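Local coordinates for protein sugar kinase, pfkB family (Thermotoga maritima, PDB 2AJR) that probably transfers a phosphate from ATP to a sugar phosphate such as fructose 1-phosphate, and binds a magnesium ion, at residues I59-L64 with G278-F283; G159-I164 with L188-E193; R206-S211 with V215-F220. All blocks are in the same frame, centred on the assembly; numbering follows the deposited sequence.

Interaction 1. Residues I59-L64 with G278-F283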
loop_
_atom_site.group_PDB
_atom_site.type_symbol
_atom_site.label_atom_id
_atom_site.label_comp_id
_atom_site.label_asym_id
_atom_site.label_seq_id
_atom_site.Cartn_x
_atom_site.Cartn_y
_atom_site.Cartn_z
ATOM N N ILE A 59 -5.825 8.892 -19.777
ATOM C CA ILE A 59 -5.280 7.626 -20.274
ATOM C C ILE A 59 -6.263 7.042 -21.305
ATOM O O ILE A 59 -5.867 6.733 -22.425
ATOM C CB ILE A 59 -4.961 6.632 -19.115
ATOM C CG1 ILE A 59 -3.804 7.187 -18.262
ATOM C CG2 ILE A 59 -4.610 5.229 -19.655
ATOM C CD1 ILE A 59 -3.705 6.613 -16.846
ATOM N N ALA A 60 -7.534 6.930 -20.929
ATOM C CA ALA A 60 -8.605 6.502 -21.843
ATOM C C ALA A 60 -8.618 7.266 -23.186
ATOM O O ALA A 60 -8.624 6.660 -24.258
ATOM C CB ALA A 60 -9.953 6.641 -21.164
ATOM N N LEU A 61 -8.630 8.591 -23.133
ATOM C CA LEU A 61 -8.619 9.377 -24.360
ATOM C C LEU A 61 -7.371 9.097 -25.224
ATOM O O LEU A 61 -7.472 9.037 -26.466
ATOM C CB LEU A 61 -8.754 10.871 -24.054
ATOM C CG LEU A 61 -10.123 11.302 -23.533
ATOM C CD1 LEU A 61 -10.084 12.764 -23.105
ATOM C CD2 LEU A 61 -11.217 11.064 -24.570
ATOM N N SER A 62 -6.219 8.899 -24.579
ATOM C CA SER A 62 -4.981 8.599 -25.305
ATOM C C SER A 62 -5.090 7.312 -26.126
ATOM O O SER A 62 -4.666 7.288 -27.262
ATOM C CB SER A 62 -3.773 8.530 -24.365
ATOM O OG SER A 62 -3.688 7.269 -23.736
ATOM N N LYS A 63 -5.700 6.269 -25.576
ATOM C CA LYS A 63 -5.889 5.013 -26.307
ATOM C C LYS A 63 -6.722 5.218 -27.564
ATOM O O LYS A 63 -6.632 4.432 -28.508
ATOM C CB LYS A 63 -6.596 3.964 -25.445
ATOM C CG LYS A 63 -5.856 3.526 -24.175
ATOM C CD LYS A 63 -4.847 2.414 -24.420
ATOM C CE LYS A 63 -4.467 1.715 -23.098
ATOM N NZ LYS A 63 -5.390 0.574 -22.764
ATOM N N LEU A 64 -7.549 6.258 -27.564
ATOM C CA LEU A 64 -8.415 6.555 -28.699
ATOM C C LEU A 64 -7.857 7.676 -29.573
ATOM O O LEU A 64 -8.568 8.234 -30.411
ATOM C CB LEU A 64 -9.813 6.935 -28.205
ATOM C CG LEU A 64 -10.508 5.894 -27.340
ATOM C CD1 LEU A 64 -11.793 6.458 -26.693
ATOM C CD2 LEU A 64 -10.777 4.641 -28.154
ATOM N N GLY A 278 -15.310 7.868 -23.194
ATOM C CA GLY A 278 -16.060 7.529 -24.383
ATOM C C GLY A 278 -16.939 8.685 -24.796
ATOM O O GLY A 278 -16.959 9.063 -25.960
HETATM N N MSE A 279 -17.652 9.259 -23.833
HETATM C CA MSE A 279 -18.499 10.406 -24.101
HETATM C C MSE A 279 -17.694 11.578 -24.629
HETATM O O MSE A 279 -18.104 12.216 -25.595
HETATM C CB MSE A 279 -19.264 10.827 -22.850
HETATM C CG MSE A 279 -20.326 9.847 -22.459
HETATM SE SE MSE A 279 -21.513 10.516 -21.054
HETATM C CE MSE A 279 -23.077 11.030 -22.141
ATOM N N VAL A 280 -16.554 11.860 -24.005
ATOM C CA VAL A 280 -15.716 12.959 -24.473
ATOM C C VAL A 280 -15.323 12.708 -25.932
ATOM O O VAL A 280 -15.519 13.576 -26.781
ATOM C CB VAL A 280 -14.462 13.191 -23.588
ATOM C CG1 VAL A 280 -13.658 14.379 -24.115
ATOM C CG2 VAL A 280 -14.876 13.447 -22.162
ATOM N N TYR A 281 -14.826 11.509 -26.223
ATOM C CA TYR A 281 -14.461 11.115 -27.590
ATOM C C TYR A 281 -15.612 11.286 -28.585
ATOM O O TYR A 281 -15.397 11.757 -29.702
ATOM C CB TYR A 281 -13.979 9.661 -27.618
ATOM C CG TYR A 281 -13.679 9.110 -28.997
ATOM C CD1 TYR A 281 -12.419 9.249 -29.560
ATOM C CD2 TYR A 281 -14.649 8.427 -29.732
ATOM C CE1 TYR A 281 -12.125 8.743 -30.828
ATOM C CE2 TYR A 281 -14.358 7.907 -31.006
ATOM C CZ TYR A 281 -13.095 8.075 -31.540
ATOM O OH TYR A 281 -12.784 7.582 -32.779
ATOM N N TYR A 282 -16.814 10.886 -28.195
ATOM C CA TYR A 282 -17.949 10.945 -29.107
ATOM C C TYR A 282 -18.284 12.388 -29.410
ATOM O O TYR A 282 -18.557 12.742 -30.558
ATOM C CB TYR A 282 -19.196 10.256 -28.528
ATOM C CG TYR A 282 -20.307 10.094 -29.555
ATOM C CD1 TYR A 282 -21.137 11.157 -29.906
ATOM C CD2 TYR A 282 -20.508 8.875 -30.191
ATOM C CE1 TYR A 282 -22.140 11.003 -30.875
ATOM C CE2 TYR A 282 -21.508 8.708 -31.153
ATOM C CZ TYR A 282 -22.318 9.765 -31.492
ATOM O OH TYR A 282 -23.300 9.557 -32.438
ATOM N N PHE A 283 -18.304 13.204 -28.362
ATOM C CA PHE A 283 -18.538 14.632 -28.501
ATOM C C PHE A 283 -17.530 15.228 -29.483
ATOM O O PHE A 283 -17.922 15.827 -30.489
ATOM C CB PHE A 283 -18.442 15.320 -27.140
ATOM C CG PHE A 283 -18.605 16.805 -27.200
ATOM C CD1 PHE A 283 -19.802 17.363 -27.587
ATOM C CD2 PHE A 283 -17.562 17.644 -26.858
ATOM C CE1 PHE A 283 -19.958 18.726 -27.639
ATOM C CE2 PHE A 283 -17.716 19.007 -26.910
ATOM C CZ PHE A 283 -18.916 19.548 -27.299
#

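Interaction 2. Residues G159-I164 with L188-E193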
loop_
_atom_site.group_PDB
_atom_site.type_symbol
_atom_site.label_atom_id
_atom_site.label_comp_id
_atom_site.label_asym_id
_atom_site.label_seq_id
_atom_site.Cartn_x
_atom_site.Cartn_y
_atom_site.Cartn_z
ATOM N N GLY A 159 -8.377 20.233 2.824
ATOM C CA GLY A 159 -7.899 21.609 2.889
ATOM C C GLY A 159 -8.404 22.477 1.752
ATOM O O GLY A 159 -8.176 23.688 1.751
ATOM N N VAL A 160 -9.078 21.862 0.786
ATOM C CA VAL A 160 -9.606 22.577 -0.352
ATOM C C VAL A 160 -11.076 22.816 -0.110
ATOM O O VAL A 160 -11.792 21.913 0.297
ATOM C CB VAL A 160 -9.453 21.766 -1.619
ATOM C CG1 VAL A 160 -10.240 22.412 -2.763
ATOM C CG2 VAL A 160 -7.989 21.593 -1.964
ATOM N N ASN A 161 -11.533 24.039 -0.356
ATOM C CA ASN A 161 -12.940 24.341 -0.185
ATOM C C ASN A 161 -13.785 23.607 -1.224
ATOM O O ASN A 161 -13.480 23.621 -2.417
ATOM C CB ASN A 161 -13.194 25.832 -0.270
ATOM C CG ASN A 161 -14.588 26.195 0.185
ATOM O OD1 ASN A 161 -15.558 25.924 -0.503
ATOM N ND2 ASN A 161 -14.694 26.799 1.358
ATOM N N GLU A 162 -14.866 22.988 -0.759
ATOM C CA GLU A 162 -15.790 22.271 -1.632
ATOM C C GLU A 162 -16.475 23.166 -2.659
ATOM O O GLU A 162 -17.027 22.671 -3.622
ATOM C CB GLU A 162 -16.838 21.510 -0.804
ATOM C CG GLU A 162 -16.222 20.438 0.118
ATOM C CD GLU A 162 -17.211 19.379 0.568
ATOM O OE1 GLU A 162 -16.942 18.173 0.340
ATOM O OE2 GLU A 162 -18.252 19.745 1.152
ATOM N N GLY A 163 -16.440 24.477 -2.465
ATOM C CA GLY A 163 -16.904 25.421 -3.482
ATOM C C GLY A 163 -16.045 25.531 -4.735
ATOM O O GLY A 163 -16.501 26.070 -5.755
ATOM N N ILE A 164 -14.811 25.023 -4.680
ATOM C CA ILE A 164 -13.895 25.148 -5.806
ATOM C C ILE A 164 -14.483 24.581 -7.100
ATOM O O ILE A 164 -14.341 25.195 -8.155
ATOM C CB ILE A 164 -12.505 24.507 -5.533
ATOM C CG1 ILE A 164 -11.491 25.033 -6.549
ATOM C CG2 ILE A 164 -12.579 22.957 -5.556
ATOM C CD1 ILE A 164 -10.135 24.424 -6.433
ATOM N N LEU A 188 -21.475 17.779 -5.998
ATOM C CA LEU A 188 -22.361 18.247 -7.077
ATOM C C LEU A 188 -23.399 19.259 -6.593
ATOM O O LEU A 188 -23.755 20.189 -7.307
ATOM C CB LEU A 188 -23.096 17.080 -7.755
ATOM C CG LEU A 188 -22.287 16.199 -8.699
ATOM C CD1 LEU A 188 -23.175 15.136 -9.312
ATOM C CD2 LEU A 188 -21.632 17.065 -9.790
ATOM N N GLU A 189 -23.914 19.034 -5.393
ATOM C CA GLU A 189 -24.771 20.004 -4.691
ATOM C C GLU A 189 -24.146 21.416 -4.736
ATOM O O GLU A 189 -24.797 22.433 -4.964
ATOM C CB GLU A 189 -24.909 19.557 -3.223
ATOM C CG GLU A 189 -26.306 19.644 -2.649
ATOM C CD GLU A 189 -27.022 18.305 -2.604
ATOM O OE1 GLU A 189 -26.458 17.343 -2.028
ATOM O OE2 GLU A 189 -28.159 18.229 -3.119
ATOM N N ARG A 190 -22.842 21.444 -4.530
ATOM C CA ARG A 190 -22.091 22.681 -4.440
ATOM C C ARG A 190 -21.986 23.333 -5.828
ATOM O O ARG A 190 -22.090 24.554 -5.962
ATOM C CB ARG A 190 -20.731 22.325 -3.852
ATOM C CG ARG A 190 -20.189 23.178 -2.775
ATOM C CD ARG A 190 -21.179 23.767 -1.780
ATOM N NE ARG A 190 -20.726 25.143 -1.564
ATOM C CZ ARG A 190 -19.660 25.485 -0.841
ATOM N NH1 ARG A 190 -18.957 24.566 -0.185
ATOM N NH2 ARG A 190 -19.311 26.763 -0.742
ATOM N N ILE A 191 -21.845 22.495 -6.858
ATOM C CA ILE A 191 -21.868 22.935 -8.261
ATOM C C ILE A 191 -23.248 23.441 -8.695
ATOM O O ILE A 191 -23.362 24.486 -9.332
ATOM C CB ILE A 191 -21.447 21.786 -9.215
ATOM C CG1 ILE A 191 -19.942 21.518 -9.087
ATOM C CG2 ILE A 191 -21.837 22.093 -10.674
ATOM C CD1 ILE A 191 -19.484 20.197 -9.723
ATOM N N TYR A 192 -24.294 22.703 -8.361
ATOM C CA TYR A 192 -25.654 23.093 -8.782
ATOM C C TYR A 192 -26.226 24.276 -7.993
ATOM O O TYR A 192 -27.307 24.752 -8.321
ATOM C CB TYR A 192 -26.611 21.887 -8.835
ATOM C CG TYR A 192 -26.358 21.083 -10.087
ATOM C CD1 TYR A 192 -25.342 20.131 -10.122
ATOM C CD2 TYR A 192 -27.071 21.314 -11.254
ATOM C CE1 TYR A 192 -25.054 19.415 -11.276
ATOM C CE2 TYR A 192 -26.796 20.591 -12.428
ATOM C CZ TYR A 192 -25.779 19.644 -12.425
ATOM O OH TYR A 192 -25.466 18.905 -13.543
ATOM N N GLU A 193 -25.507 24.738 -6.965
ATOM C CA GLU A 193 -25.720 26.075 -6.410
ATOM C C GLU A 193 -25.457 27.100 -7.511
ATOM O O GLU A 193 -26.321 27.831 -7.918
ATOM C CB GLU A 193 -24.753 26.400 -5.237
ATOM C CG GLU A 193 -24.917 25.620 -3.917
ATOM C CD GLU A 193 -23.982 26.115 -2.780
ATOM O OE1 GLU A 193 -23.302 27.150 -2.934
ATOM O OE2 GLU A 193 -23.928 25.469 -1.711
#

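Interaction 3. Residues R206-S211 with V215-F220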
loop_
_atom_site.group_PDB
_atom_site.type_symbol
_atom_site.label_atom_id
_atom_site.label_comp_id
_atom_site.label_asym_id
_atom_site.label_seq_id
_atom_site.Cartn_x
_atom_site.Cartn_y
_atom_site.Cartn_z
ATOM N N ARG A 206 -21.558 5.790 -5.828
ATOM C CA ARG A 206 -20.934 4.736 -5.028
ATOM C C ARG A 206 -20.878 5.074 -3.547
ATOM O O ARG A 206 -20.276 6.076 -3.142
ATOM C CB ARG A 206 -19.503 4.427 -5.515
ATOM C CG ARG A 206 -19.387 3.105 -6.272
ATOM C CD ARG A 206 -18.124 3.031 -7.161
ATOM N NE ARG A 206 -18.305 3.764 -8.426
ATOM C CZ ARG A 206 -17.622 4.848 -8.815
ATOM N NH1 ARG A 206 -16.654 5.388 -8.056
ATOM N NH2 ARG A 206 -17.912 5.405 -9.998
ATOM N N GLY A 207 -21.486 4.210 -2.745
ATOM C CA GLY A 207 -21.467 4.334 -1.287
ATOM C C GLY A 207 -22.302 5.474 -0.735
ATOM O O GLY A 207 -22.079 5.907 0.397
ATOM N N ASN A 208 -23.260 5.962 -1.528
ATOM C CA ASN A 208 -24.070 7.106 -1.121
ATOM C C ASN A 208 -25.253 6.711 -0.260
ATOM O O ASN A 208 -26.003 5.809 -0.598
ATOM C CB ASN A 208 -24.594 7.902 -2.314
ATOM C CG ASN A 208 -25.339 9.152 -1.878
ATOM O OD1 ASN A 208 -24.743 10.101 -1.368
ATOM N ND2 ASN A 208 -26.645 9.140 -2.029
ATOM N N HIS A 209 -25.404 7.440 0.840
ATOM C CA HIS A 209 -26.522 7.286 1.775
ATOM C C HIS A 209 -27.351 8.584 1.910
ATOM O O HIS A 209 -28.475 8.531 2.353
ATOM C CB HIS A 209 -25.989 6.841 3.149
ATOM C CG HIS A 209 -24.692 7.495 3.524
ATOM N ND1 HIS A 209 -23.502 6.800 3.614
ATOM C CD2 HIS A 209 -24.385 8.795 3.767
ATOM C CE1 HIS A 209 -22.527 7.638 3.922
ATOM N NE2 HIS A 209 -23.035 8.855 4.019
ATOM N N ALA A 210 -26.805 9.735 1.512
ATOM C CA ALA A 210 -27.480 11.031 1.686
ATOM C C ALA A 210 -28.530 11.301 0.615
ATOM O O ALA A 210 -28.448 10.772 -0.479
ATOM C CB ALA A 210 -26.446 12.151 1.663
ATOM N N SER A 211 -29.510 12.140 0.922
ATOM C CA SER A 211 -30.424 12.645 -0.102
ATOM C C SER A 211 -29.660 13.602 -1.022
ATOM O O SER A 211 -28.686 14.233 -0.619
ATOM C CB SER A 211 -31.647 13.342 0.516
ATOM O OG SER A 211 -31.365 14.664 0.952
ATOM N N VAL A 215 -33.923 14.440 -3.322
ATOM C CA VAL A 215 -34.352 13.088 -3.689
ATOM C C VAL A 215 -33.637 12.066 -2.828
ATOM O O VAL A 215 -32.408 12.059 -2.751
ATOM C CB VAL A 215 -34.039 12.741 -5.185
ATOM C CG1 VAL A 215 -34.604 11.367 -5.552
ATOM C CG2 VAL A 215 -34.589 13.789 -6.131
ATOM N N ASP A 216 -34.419 11.210 -2.189
ATOM C CA ASP A 216 -33.927 10.050 -1.463
ATOM C C ASP A 216 -33.998 8.864 -2.431
ATOM O O ASP A 216 -35.079 8.431 -2.840
ATOM C CB ASP A 216 -34.807 9.814 -0.225
ATOM C CG ASP A 216 -34.302 8.692 0.669
ATOM O OD1 ASP A 216 -33.076 8.581 0.855
ATOM O OD2 ASP A 216 -35.148 7.933 1.204
ATOM N N LEU A 217 -32.840 8.348 -2.800
ATOM C CA LEU A 217 -32.727 7.380 -3.872
ATOM C C LEU A 217 -33.065 5.975 -3.398
ATOM O O LEU A 217 -32.206 5.273 -2.916
ATOM C CB LEU A 217 -31.303 7.419 -4.458
ATOM C CG LEU A 217 -30.865 8.779 -5.018
ATOM C CD1 LEU A 217 -29.413 8.765 -5.469
ATOM C CD2 LEU A 217 -31.768 9.181 -6.148
ATOM N N LYS A 218 -34.314 5.562 -3.543
ATOM C CA LYS A 218 -34.718 4.214 -3.126
ATOM C C LYS A 218 -35.516 3.461 -4.191
ATOM O O LYS A 218 -35.661 2.261 -4.102
ATOM C CB LYS A 218 -35.517 4.296 -1.814
ATOM C CG LYS A 218 -34.909 3.488 -0.651
ATOM C CD LYS A 218 -33.753 4.211 0.015
ATOM C CE LYS A 218 -32.827 3.256 0.790
ATOM N NZ LYS A 218 -33.545 2.377 1.791
ATOM N N THR A 219 -36.015 4.157 -5.206
ATOM C CA THR A 219 -36.841 3.546 -6.240
ATOM C C THR A 219 -36.454 4.051 -7.638
ATOM O O THR A 219 -35.989 5.177 -7.787
ATOM C CB THR A 219 -38.332 3.869 -5.998
ATOM O OG1 THR A 219 -38.584 5.254 -6.289
ATOM C CG2 THR A 219 -38.722 3.558 -4.561
ATOM N N PHE A 220 -36.672 3.237 -8.667
ATOM C CA PHE A 220 -36.412 3.696 -10.031
ATOM C C PHE A 220 -36.918 5.127 -10.303
ATOM O O PHE A 220 -36.213 5.914 -10.939
ATOM C CB PHE A 220 -37.016 2.740 -11.043
ATOM C CG PHE A 220 -36.685 3.078 -12.472
ATOM C CD1 PHE A 220 -35.388 2.963 -12.939
ATOM C CD2 PHE A 220 -37.677 3.492 -13.355
ATOM C CE1 PHE A 220 -35.074 3.267 -14.271
ATOM C CE2 PHE A 220 -37.376 3.785 -14.678
ATOM C CZ PHE A 220 -36.066 3.666 -15.137
#

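Interaction 1. Residues I59-L64 with G278-F283
Tyr281 and Leu64 meet where the end of helix 53-63 packs on helix 271-286, inside the ribokinase-like fold of the PfkB family. Leu64 sits where helix 53-63 gives way to a loop, and Tyr281 lies in helix 271-286, which rests against strand 178-182 of the large sheet through Val280 and Phe180. The tyrosine can be followed outward atom by atom. Its CB meets CD1 of Leu64 at 4.0 Å, and the same methyl lies near CG, where the ring begins. One atom further on, Tyr281 CD1 is 3.7 Å from Leu64 CB. Beyond that, Tyr281 CE1 comes to 3.6 Å from the carbonyl O of Leu64, an oblique approach to the ring and not a hydrogen bond. The CD1-CE1 side of the ring thus follows the leucine from its branch to its backbone. With CG anti to the backbone N (chi1 175°), the ring lies alongside Leu64. Leu315 of helix 315-319 touches both side chains.

About a turn before Leu64, Leu61 meets Val280, the residue before Tyr281, at about a right angle. It approaches as a fork: CD1 lies 4.0 Å from Val280 CG1, while CD2 lies equally far from Val280 CB and from the backbone N of Tyr281. No hydrogen bond crosses between the segments. Within 59-64, Ile59 O accepts from Lys63 N and also from Ser62 OG, the latter at 2.6 Å, in the carbonyl plane and on a lone pair.

Interaction 2. Residues G159-I164 with L188-E193
Arg190 alone carries the 188-193 segment of its helix across to the 159-164 loop, where it lies against the backbone of Glu162 and Gly163. Two residues earlier, Leu188 faces inward onto Val181 and Val201 of the sheet, and Glu189 turns its OE2 to Leu213 N. At Arg190 the chain touches first with its aliphatic part: CG is 3.3 Å from Glu162 O. Bends at chi2 (35°) and chi3 then swing the guanidinium back over the loop, so that Gly163 N lies above one face, offset toward the rim. Gly163 N and Arg190 NH1 are 3.4 Å apart, yet both are donors and share no hydrogen bond. Gly163 N donates instead to Asn161 OD1, 2.6 Å away in the amide's carbonyl plane, a capping bond in the turn that starts helix 164-174.

That helix links the parallel neighbours 149-153 and 178-182 in a beta-alpha-beta crossover. The Asn161 amide stands 72° from the guanidinium plane, with OD1 3.7 Å from Arg190 NH1. Of the Glu162 side chain, CB comes nearest NH1; OE1 forms a salt bridge with Arg186. Glu193 holds the arginine from its own helix, OE2 forming a salt bridge with Arg190 NE at 3.2 Å while OE1 lies at the guanidinium edge, in plane.

Interaction 3. Residues R206-S211 with V215-F220
Ser211 lays its CB against the carbonyl O of Val215, the two atoms 3.6 Å apart, at the point where the chain doubles back on itself. The same oxygen lies 3.4 Å from Ser211 CA, a CA-H...O contact whose angle at the hydrogen is 124°, bent well away from linear. The carbonyl is thus met by two carbons of a single residue. With chi1 at 79°, Ser211 OG is tucked between its own backbone N and carbonyl carbon, which leaves the CB to make the approach. The nearest pair of CA atoms is that of Ser211 and Asp216, 4.6 Å apart, but no hydrogen bond ties one segment to the other.

Both segments belong to the long connection between strand 200-201 and helix 220-233, the leading arm of a beta-alpha-beta crossover that continues into the parallel strand 236-241. Within 206-211, Asn208 makes a bond of its own: its ND2 donates over 2.9 Å to a lone pair of Ala210 O, in the carbonyl plane, with the acceptor 20° out of the amide plane. With Asn208 CG anti to the backbone N (chi1 -175°), the same ND2 comes within 4.4 Å of Leu217 CD1, a loose approach across the segments. Leu217 in turn packs on Tyr223 and Leu226 of helix 220-233, joining the returning loop to the helix ahead. At the end of the arm Thr219 takes the N-cap position, its side chain capping a backbone N of the first turn, while Asp222 OD2 accepts from the backbone N atoms of both Lys218 and Thr219.

Interactions 2 and 3 follow one another along the chain, and both fall within the span between the two segments of interaction 1. Their centres are 19 Å apart and their edges meet, Glu189 OE1 packing 4.1 Å from Ser211 O, so the helix of one borders the connection of the other. Interaction 1 lies on the opposite side of the chain's centre, with its centre 26 Å from that of interaction 2 and 29 Å from that of interaction 3. Residues of the magnesium site lie at some distance from it: the side chain of Leu64 is about 11 Å from that of Ala304 and about 12 Å from that of Arg307. Both others are surface contacts away from that site.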